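Putative epoxide hydrolase protein (Klebsiella pneumoniae subsp. pneumoniae, PDB 5BOV) probably hydrolyses ester or epoxide bonds as a member of the alpha/beta hydrolase fold family, although its natural substrate is not established. Local coordinates at residues D9-I14 / Y69-F74; I35-W40 / A113-I118; Q49-L54 / V61-L66. All blocks are in the same frame, centred on the assembly; numbering follows the deposited sequence. Where two conformers were deposited one is given.

Interaction 1 of 3, residues D9-I14 / Y69-F74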
loop_
_atom_site.group_PDB
_atom_site.type_symbol
_atom_site.label_atom_id
_atom_site.label_comp_id
_atom_site.label_asym_id
_atom_site.label_seq_id
_atom_site.Cartn_x
_atom_site.Cartn_y
_atom_site.Cartn_z
ATOM N N ASP A 9 -12.620 6.334 13.650
ATOM C CA ASP A 9 -11.669 6.446 14.715
ATOM C C ASP A 9 -11.682 5.316 15.778
ATOM O O ASP A 9 -10.905 5.400 16.732
ATOM C CB ASP A 9 -11.761 7.809 15.362
ATOM C CG ASP A 9 -11.287 8.931 14.438
ATOM O OD1 ASP A 9 -10.463 8.675 13.518
ATOM O OD2 ASP A 9 -11.823 10.061 14.641
ATOM N N LYS A 10 -12.479 4.262 15.582
ATOM C CA LYS A 10 -12.471 3.129 16.481
ATOM C C LYS A 10 -11.524 2.116 15.862
ATOM O O LYS A 10 -11.830 1.538 14.866
ATOM C CB LYS A 10 -13.888 2.587 16.672
ATOM C CG LYS A 10 -14.732 3.570 17.457
ATOM C CD LYS A 10 -16.193 3.112 17.518
ATOM C CE LYS A 10 -16.942 3.953 18.535
ATOM N NZ LYS A 10 -17.371 5.224 17.888
ATOM N N ILE A 11 -10.339 2.013 16.435
ATOM C CA ILE A 11 -9.304 1.124 15.953
ATOM C C ILE A 11 -9.383 -0.206 16.658
ATOM O O ILE A 11 -9.399 -0.272 17.872
ATOM C CB ILE A 11 -7.912 1.697 16.169
ATOM C CG1 ILE A 11 -7.856 3.114 15.559
ATOM C CG2 ILE A 11 -6.885 0.817 15.523
ATOM C CD1 ILE A 11 -8.263 3.195 14.105
ATOM N N GLN A 12 -9.519 -1.272 15.878
ATOM C CA GLN A 12 -9.580 -2.645 16.401
ATOM C C GLN A 12 -8.191 -3.259 16.310
ATOM O O GLN A 12 -7.344 -2.783 15.565
ATOM C CB GLN A 12 -10.500 -3.520 15.551
ATOM C CG GLN A 12 -11.875 -2.960 15.173
ATOM C CD GLN A 12 -12.698 -2.744 16.355
ATOM O OE1 GLN A 12 -12.751 -3.587 17.259
ATOM N NE2 GLN A 12 -13.380 -1.586 16.405
ATOM N N GLN A 13 -7.989 -4.328 17.068
ATOM C CA GLN A 13 -6.687 -5.017 17.143
ATOM C C GLN A 13 -6.910 -6.498 17.039
ATOM O O GLN A 13 -7.853 -7.045 17.651
ATOM C CB GLN A 13 -5.969 -4.700 18.449
ATOM C CG GLN A 13 -5.673 -3.256 18.709
ATOM C CD GLN A 13 -4.626 -2.557 17.816
ATOM O OE1 GLN A 13 -4.745 -1.367 17.546
ATOM N NE2 GLN A 13 -3.646 -3.274 17.350
ATOM N N ILE A 14 -6.079 -7.183 16.271
ATOM C CA ILE A 14 -6.204 -8.647 16.152
ATOM C C ILE A 14 -4.856 -9.298 15.932
ATOM O O ILE A 14 -4.031 -8.802 15.181
ATOM C CB ILE A 14 -7.254 -9.034 15.047
ATOM C CG1 ILE A 14 -7.718 -10.495 15.201
ATOM C CG2 ILE A 14 -6.718 -8.837 13.633
ATOM C CD1 ILE A 14 -8.980 -10.858 14.438
ATOM N N TYR A 69 3.512 0.865 11.003
ATOM C CA TYR A 69 2.635 2.013 11.092
ATOM C C TYR A 69 1.595 1.887 12.203
ATOM O O TYR A 69 1.048 0.806 12.482
ATOM C CB TYR A 69 1.860 2.244 9.798
ATOM C CG TYR A 69 2.686 2.402 8.573
ATOM C CD1 TYR A 69 3.269 1.295 7.953
ATOM C CD2 TYR A 69 2.822 3.646 7.986
ATOM C CE1 TYR A 69 3.992 1.470 6.780
ATOM C CE2 TYR A 69 3.547 3.834 6.823
ATOM C CZ TYR A 69 4.053 2.745 6.191
ATOM O OH TYR A 69 4.792 2.940 5.007
ATOM N N GLY A 70 1.308 3.044 12.819
ATOM C CA GLY A 70 0.136 3.145 13.685
ATOM C C GLY A 70 0.212 2.142 14.844
ATOM O O GLY A 70 1.230 1.955 15.485
ATOM N N THR A 71 -0.910 1.496 15.093
ATOM C CA THR A 71 -0.984 0.536 16.184
ATOM C C THR A 71 -0.737 -0.919 15.737
ATOM O O THR A 71 -1.001 -1.875 16.516
ATOM C CB THR A 71 -2.374 0.642 16.857
ATOM O OG1 THR A 71 -3.389 0.299 15.913
ATOM C CG2 THR A 71 -2.591 1.979 17.459
ATOM N N THR A 72 -0.241 -1.139 14.516
ATOM C CA THR A 72 0.199 -2.429 14.155
ATOM C C THR A 72 1.563 -2.692 14.820
ATOM O O THR A 72 2.458 -1.872 14.674
ATOM C CB THR A 72 0.267 -2.616 12.655
ATOM O OG1 THR A 72 -1.106 -2.744 12.200
ATOM C CG2 THR A 72 1.049 -3.896 12.269
ATOM N N ARG A 73 1.735 -3.850 15.460
ATOM C CA ARG A 73 2.992 -4.117 16.194
ATOM C C ARG A 73 3.416 -5.558 15.959
ATOM O O ARG A 73 2.586 -6.412 15.609
ATOM C CB ARG A 73 2.845 -3.807 17.721
ATOM C CG ARG A 73 1.821 -4.633 18.426
ATOM C CD ARG A 73 1.719 -4.269 19.914
ATOM N NE ARG A 73 0.845 -5.180 20.686
ATOM C CZ ARG A 73 0.993 -6.503 20.864
ATOM N NH1 ARG A 73 2.022 -7.192 20.379
ATOM N NH2 ARG A 73 0.080 -7.153 21.580
ATOM N N PHE A 74 4.696 -5.803 16.083
ATOM C CA PHE A 74 5.194 -7.190 16.077
ATOM C C PHE A 74 4.877 -7.819 17.447
ATOM O O PHE A 74 5.122 -7.232 18.488
ATOM C CB PHE A 74 6.690 -7.219 15.796
ATOM C CG PHE A 74 7.014 -6.947 14.354
ATOM C CD1 PHE A 74 7.127 -5.655 13.874
ATOM C CD2 PHE A 74 7.179 -7.996 13.454
ATOM C CE1 PHE A 74 7.417 -5.418 12.548
ATOM C CE2 PHE A 74 7.457 -7.749 12.092
ATOM C CZ PHE A 74 7.520 -6.477 11.634
#

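Interaction 2 of 3, residues I35-W40 / A113-I118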
loop_
_atom_site.group_PDB
_atom_site.type_symbol
_atom_site.label_atom_id
_atom_site.label_comp_id
_atom_site.label_asym_id
_atom_site.label_seq_id
_atom_site.Cartn_x
_atom_site.Cartn_y
_atom_site.Cartn_z
ATOM N N ILE A 35 -10.827 -4.514 1.405
ATOM C CA ILE A 35 -9.642 -4.254 2.221
ATOM C C ILE A 35 -8.836 -3.183 1.499
ATOM O O ILE A 35 -8.501 -3.345 0.310
ATOM C CB ILE A 35 -8.795 -5.525 2.473
ATOM C CG1 ILE A 35 -9.679 -6.597 3.147
ATOM C CG2 ILE A 35 -7.574 -5.165 3.320
ATOM C CD1 ILE A 35 -8.987 -7.923 3.332
ATOM N N LEU A 36 -8.610 -2.079 2.206
ATOM C CA LEU A 36 -8.015 -0.878 1.626
ATOM C C LEU A 36 -6.647 -0.745 2.260
ATOM O O LEU A 36 -6.519 -0.550 3.462
ATOM C CB LEU A 36 -8.874 0.361 1.932
ATOM C CG LEU A 36 -10.338 0.286 1.442
ATOM C CD1 LEU A 36 -11.126 1.497 1.967
ATOM C CD2 LEU A 36 -10.430 0.167 -0.071
ATOM N N LEU A 37 -5.610 -0.670 1.395
ATOM C CA LEU A 37 -4.233 -0.683 1.871
ATOM C C LEU A 37 -3.503 0.590 1.517
ATOM O O LEU A 37 -3.398 0.992 0.317
ATOM C CB LEU A 37 -3.524 -1.891 1.247
ATOM C CG LEU A 37 -4.100 -3.273 1.546
ATOM C CD1 LEU A 37 -3.300 -4.353 0.831
ATOM C CD2 LEU A 37 -4.188 -3.571 3.042
ATOM N N HIS A 38 -2.919 1.227 2.532
ATOM C CA HIS A 38 -2.196 2.483 2.312
ATOM C C HIS A 38 -0.764 2.254 1.824
ATOM O O HIS A 38 -0.283 1.111 1.785
ATOM C CB HIS A 38 -2.216 3.282 3.611
ATOM C CG HIS A 38 -1.399 2.695 4.726
ATOM N ND1 HIS A 38 -0.025 2.826 4.778
ATOM C CD2 HIS A 38 -1.732 1.900 5.768
ATOM C CE1 HIS A 38 0.445 2.165 5.827
ATOM N NE2 HIS A 38 -0.579 1.638 6.471
ATOM N N GLY A 39 -0.116 3.378 1.524
ATOM C CA GLY A 39 1.232 3.395 1.065
ATOM C C GLY A 39 2.187 4.106 2.011
ATOM O O GLY A 39 1.822 4.447 3.154
ATOM N N TRP A 40 3.379 4.355 1.487
ATOM C CA TRP A 40 4.492 5.001 2.277
ATOM C C TRP A 40 4.668 6.460 1.766
ATOM O O TRP A 40 4.728 6.645 0.518
ATOM C CB TRP A 40 5.822 4.276 2.083
ATOM C CG TRP A 40 6.913 4.930 2.823
ATOM C CD1 TRP A 40 7.239 4.713 4.106
ATOM C CD2 TRP A 40 7.831 5.905 2.338
ATOM N NE1 TRP A 40 8.282 5.515 4.479
ATOM C CE2 TRP A 40 8.667 6.264 3.406
ATOM C CE3 TRP A 40 7.978 6.569 1.138
ATOM C CZ2 TRP A 40 9.655 7.259 3.281
ATOM C CZ3 TRP A 40 8.990 7.488 1.008
ATOM C CH2 TRP A 40 9.796 7.862 2.091
ATOM N N ALA A 113 -0.642 -0.988 -2.970
ATOM C CA ALA A 113 -0.915 -1.515 -4.298
ATOM C C ALA A 113 -0.041 -2.719 -4.560
ATOM O O ALA A 113 -0.484 -3.748 -5.062
ATOM C CB ALA A 113 -0.737 -0.506 -5.403
ATOM N N ARG A 114 1.275 -2.591 -4.270
ATOM C CA ARG A 114 2.178 -3.731 -4.392
ATOM C C ARG A 114 1.708 -4.919 -3.588
ATOM O O ARG A 114 1.625 -6.039 -4.088
ATOM C CB ARG A 114 3.542 -3.328 -3.951
ATOM C CG ARG A 114 4.581 -4.381 -4.094
ATOM C CD ARG A 114 5.904 -3.933 -3.464
ATOM N NE ARG A 114 5.772 -3.900 -2.024
ATOM C CZ ARG A 114 6.542 -3.231 -1.185
ATOM N NH1 ARG A 114 7.518 -2.452 -1.612
ATOM N NH2 ARG A 114 6.344 -3.384 0.137
ATOM N N THR A 115 1.244 -4.656 -2.359
ATOM C CA THR A 115 0.816 -5.689 -1.489
ATOM C C THR A 115 -0.487 -6.364 -2.036
ATOM O O THR A 115 -0.557 -7.585 -2.115
ATOM C CB THR A 115 0.538 -5.133 -0.060
ATOM O OG1 THR A 115 1.759 -4.585 0.482
ATOM C CG2 THR A 115 0.054 -6.166 0.828
ATOM N N ALA A 116 -1.445 -5.552 -2.472
ATOM C CA ALA A 116 -2.661 -6.115 -3.054
ATOM C C ALA A 116 -2.384 -6.885 -4.345
ATOM O O ALA A 116 -2.981 -7.934 -4.563
ATOM C CB ALA A 116 -3.647 -4.977 -3.373
ATOM N N ASP A 117 -1.466 -6.371 -5.181
ATOM C CA ASP A 117 -1.036 -7.001 -6.376
ATOM C C ASP A 117 -0.510 -8.449 -6.029
ATOM O O ASP A 117 -0.844 -9.416 -6.733
ATOM C CB ASP A 117 0.045 -6.275 -7.103
ATOM C CG ASP A 117 -0.396 -4.963 -7.723
ATOM O OD1 ASP A 117 -1.605 -4.630 -7.715
ATOM O OD2 ASP A 117 0.538 -4.233 -8.090
ATOM N N ILE A 118 0.358 -8.532 -5.020
ATOM C CA ILE A 118 0.930 -9.792 -4.633
ATOM C C ILE A 118 -0.160 -10.760 -4.141
ATOM O O ILE A 118 -0.117 -11.958 -4.533
ATOM C CB ILE A 118 2.035 -9.613 -3.580
ATOM C CG1 ILE A 118 3.197 -8.906 -4.195
ATOM C CG2 ILE A 118 2.489 -10.998 -2.994
ATOM C CD1 ILE A 118 4.207 -8.376 -3.180
#

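Interaction 3 of 3, residues Q49-L54 / V61-L66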
loop_
_atom_site.group_PDB
_atom_site.type_symbol
_atom_site.label_atom_id
_atom_site.label_comp_id
_atom_site.label_asym_id
_atom_site.label_seq_id
_atom_site.Cartn_x
_atom_site.Cartn_y
_atom_site.Cartn_z
ATOM N N GLN A 49 -12.269 9.032 4.158
ATOM C CA GLN A 49 -13.482 9.364 3.396
ATOM C C GLN A 49 -13.964 8.235 2.517
ATOM O O GLN A 49 -15.192 7.943 2.465
ATOM C CB GLN A 49 -13.338 10.654 2.597
ATOM C CG GLN A 49 -13.067 11.807 3.519
ATOM C CD GLN A 49 -12.946 13.134 2.752
ATOM O OE1 GLN A 49 -11.987 13.369 2.015
ATOM N NE2 GLN A 49 -13.907 14.058 2.983
ATOM N N VAL A 50 -13.054 7.510 1.911
ATOM C CA VAL A 50 -13.437 6.367 1.073
ATOM C C VAL A 50 -14.180 5.315 1.859
ATOM O O VAL A 50 -15.226 4.795 1.402
ATOM C CB VAL A 50 -12.178 5.726 0.437
ATOM C CG1 VAL A 50 -12.467 4.380 -0.212
ATOM C CG2 VAL A 50 -11.519 6.684 -0.527
ATOM N N ALA A 51 -13.676 4.956 3.043
ATOM C CA ALA A 51 -14.246 3.821 3.749
ATOM C C ALA A 51 -15.694 4.049 4.220
ATOM O O ALA A 51 -16.547 3.204 3.969
ATOM C CB ALA A 51 -13.301 3.409 4.905
ATOM N N PRO A 52 -16.032 5.219 4.821
ATOM C CA PRO A 52 -17.390 5.347 5.249
ATOM C C PRO A 52 -18.327 5.454 4.062
ATOM O O PRO A 52 -19.485 5.039 4.191
ATOM C CB PRO A 52 -17.403 6.646 6.072
ATOM C CG PRO A 52 -15.992 6.869 6.484
ATOM C CD PRO A 52 -15.147 6.211 5.484
ATOM N N ALA A 53 -17.850 5.989 2.938
ATOM C CA ALA A 53 -18.700 6.072 1.745
ATOM C C ALA A 53 -19.028 4.668 1.250
ATOM O O ALA A 53 -20.186 4.375 0.894
ATOM C CB ALA A 53 -17.998 6.826 0.621
ATOM N N LEU A 54 -18.066 3.791 1.222
ATOM C CA LEU A 54 -18.321 2.361 0.852
ATOM C C LEU A 54 -19.216 1.677 1.862
ATOM O O LEU A 54 -20.116 0.881 1.484
ATOM C CB LEU A 54 -17.018 1.639 0.713
ATOM C CG LEU A 54 -16.187 1.963 -0.530
ATOM C CD1 LEU A 54 -14.779 1.430 -0.420
ATOM C CD2 LEU A 54 -16.815 1.433 -1.800
ATOM N N VAL A 61 -15.921 -2.772 5.237
ATOM C CA VAL A 61 -14.601 -2.191 4.883
ATOM C C VAL A 61 -13.582 -2.368 6.012
ATOM O O VAL A 61 -13.800 -1.988 7.181
ATOM C CB VAL A 61 -14.760 -0.701 4.569
ATOM C CG1 VAL A 61 -13.486 -0.168 3.959
ATOM C CG2 VAL A 61 -15.921 -0.515 3.617
ATOM N N ILE A 62 -12.452 -2.974 5.654
ATOM C CA ILE A 62 -11.317 -3.196 6.547
ATOM C C ILE A 62 -10.170 -2.321 6.115
ATOM O O ILE A 62 -9.768 -2.346 4.919
ATOM C CB ILE A 62 -10.844 -4.668 6.458
ATOM C CG1 ILE A 62 -11.976 -5.681 6.701
ATOM C CG2 ILE A 62 -9.656 -4.905 7.382
ATOM C CD1 ILE A 62 -12.505 -5.581 8.051
ATOM N N VAL A 63 -9.640 -1.528 7.054
ATOM C CA VAL A 63 -8.517 -0.626 6.713
ATOM C C VAL A 63 -7.379 -0.791 7.745
ATOM O O VAL A 63 -7.474 -0.220 8.853
ATOM C CB VAL A 63 -8.944 0.853 6.660
ATOM C CG1 VAL A 63 -7.871 1.691 6.010
ATOM C CG2 VAL A 63 -10.265 1.032 5.915
ATOM N N PRO A 64 -6.364 -1.624 7.443
ATOM C CA PRO A 64 -5.328 -1.884 8.378
ATOM C C PRO A 64 -4.130 -1.012 8.276
ATOM O O PRO A 64 -3.773 -0.583 7.174
ATOM C CB PRO A 64 -4.931 -3.332 8.030
ATOM C CG PRO A 64 -5.100 -3.395 6.530
ATOM C CD PRO A 64 -6.256 -2.498 6.237
ATOM N N TYR A 65 -3.480 -0.780 9.409
ATOM C CA TYR A 65 -2.120 -0.236 9.374
ATOM C C TYR A 65 -1.186 -1.343 8.917
ATOM O O TYR A 65 -1.193 -2.476 9.460
ATOM C CB TYR A 65 -1.654 0.240 10.735
ATOM C CG TYR A 65 -2.298 1.465 11.307
ATOM C CD1 TYR A 65 -2.045 2.715 10.761
ATOM C CD2 TYR A 65 -3.149 1.391 12.415
ATOM C CE1 TYR A 65 -2.535 3.880 11.352
ATOM C CE2 TYR A 65 -3.720 2.531 12.970
ATOM C CZ TYR A 65 -3.386 3.779 12.458
ATOM O OH TYR A 65 -3.919 4.913 12.990
ATOM N N LEU A 66 -0.344 -1.074 7.929
ATOM C CA LEU A 66 0.710 -2.005 7.554
ATOM C C LEU A 66 1.781 -2.142 8.710
ATOM O O LEU A 66 1.865 -1.294 9.561
ATOM C CB LEU A 66 1.390 -1.553 6.277
ATOM C CG LEU A 66 0.494 -1.487 5.011
ATOM C CD1 LEU A 66 1.384 -1.013 3.868
ATOM C CD2 LEU A 66 -0.126 -2.814 4.689
#

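Interaction 1 of 3, residues D9-I14 / Y69-F74
The hydroxyl of Thr71 gives its proton to the side-chain oxygen of Gln13, with 2.7 Å between Thr71 OG1 and Gln13 OE1. This bond and a second one beside it show how a single carboxamide can tie a turn to the edge strand of an alpha/beta hydrolase sheet. Strand 12-16 is an outermost strand within the chain, and strand 19-26 lies between it and strand 59-74 in the sheet order.

The hydroxyl lies in the plane of the Gln13 carbonyl and uses one of its lone pairs. The other end of the amide donates to the backbone, Gln13 NE2 lying 3.1 Å from Thr71 O, but this bond is less regular. It approaches from above the Thr71 carbonyl plane, with an N-H...O angle of 149°. Acceptor and donor of one amide thus both serve one residue, an arrangement that fixes which end of the carboxamide is oxygen. Gln13 NE2 has a further acceptor in Asn20 OD1, which helps hold the group against rotation.

The side chain of Gln13 does not set out toward Thr71; a bend at chi2 (-68°) brings its amide across the threonine at about a right angle. Thr71 itself is presented by a type II' turn from Tyr69 to Thr72, closed by a 3.1 Å bond from Thr72 N to Tyr69 O, with Gly70 in the positive-phi corner. Thr72 OG1 bonds to Tyr65 O, earlier in the same strand range, and to Gly22 N of strand 19-26. At this surface contact the remaining touch is a methyl against the hydroxyl oxygen, Ile11 CG2 lying 3.6 Å from Thr71 OG1.

Interaction 2 of 3, residues I35-W40 / A113-I118
Leu37 carries this contact, resting one methyl on the helix that follows the presumed nucleophile turn of the alpha/beta hydrolase fold. Across the two segments the packing is apolar: Leu37 CD1 lies 3.8 Å from Thr115 CG2, the two side chains crossing at about a right angle. The same Leu37 CD1 sits 4.3 Å from Ala116 CB and covers the backbone there. Thr115 can offer carbon because a chi1 of -62° puts OG1 beside the backbone N and CG2 anti to it, while OG1 turns back along the helix to bond Trp111 O.

Polar bonds order the loop that follows the strand. His38 ND1 donates to Gly39 O over 2.9 Å in a nearly straight bond, the acceptor lying in the imidazole plane, and His38 NE2 pairs with Leu66 N. Both ring nitrogens are therefore engaged, which fixes the ring. Trp40 N bonds Asp110 OD2, within a Gly-x-Asp-x-Gly pattern that resembles a nucleophile elbow; in relatives, the loop after this strand helps to form the oxyanion hole.

Between strand and helix, then, the chemistry is non-directional: methyl packing alone sets the two segments against each other.

Interaction 3 of 3, residues Q49-L54 / V61-L66
Val61 faces Ala51 and Leu54 with both of its methyls, so its branching explains most of the contact. From CB, which points toward the helix, the side chain forks in two directions. The CG1 branch stands opposite the backbone N (chi1 -169°) and ends 3.7 Å from Ala51 CB, close to the alanine's CA as well. The CG2 branch, beside the backbone N, goes to the next turn of the helix and lies 3.8 Å from Leu54 CB; Val61 CG2 is also 3.8 Å from Ala51 O. One valine thus spans residues three apart, Ala51 and Leu54, on the same side of the helix.

Two residues further along the strand, Val63 points the same way and completes the apolar surface, its CG2 coming 4.0 Å from Ala51 CB. The alanine methyl is consequently shared between two valines. Its smallness lets the helix backbone come near the strand, with 6.1 Å between the CA atoms of Ala51 and Val61. The intervening Ile62 turns to the other face of the sheet. Contact is entirely carbon on carbon among these side chains, and all four residues are buried.

This is the helix-to-strand step of a beta-alpha-beta unit made of strand 32-37, helix 50-56 and strand 59-74. The short axes of helix 50-54 and strand 61-64 run nearly antiparallel, at 164°, and approach to 8.9 Å. Around them, Ile26 of strand 19-26 touches Ala51 and Val61, Leu36 of strand 32-37 touches Val61, and Val50 packs against Phe294 and Val295 of helix 291-303.

All three contacts reach one mixed sheet. Interaction 3 is nested along the chain inside the loops closed by interactions 1 and 2, whereas the segments of interactions 1 and 2 alternate. The centres of interactions 1 and 2 lie about 17 Å apart. Interaction 3 has its centre about 13 Å from that of interaction 1 and about 12 Å from that of interaction 2. Strand 59-74 serves interactions 1 and 3 and neighbours strand 32-37 of interaction 2, to which Ile62 O is probably bonded at Leu36 N. Tyr69 of interaction 1 packs on His38 and Trp40 of interaction 2. The three thus run from the sheet's edge to its core, where interaction 2 lies beside the probable nucleophile elbow.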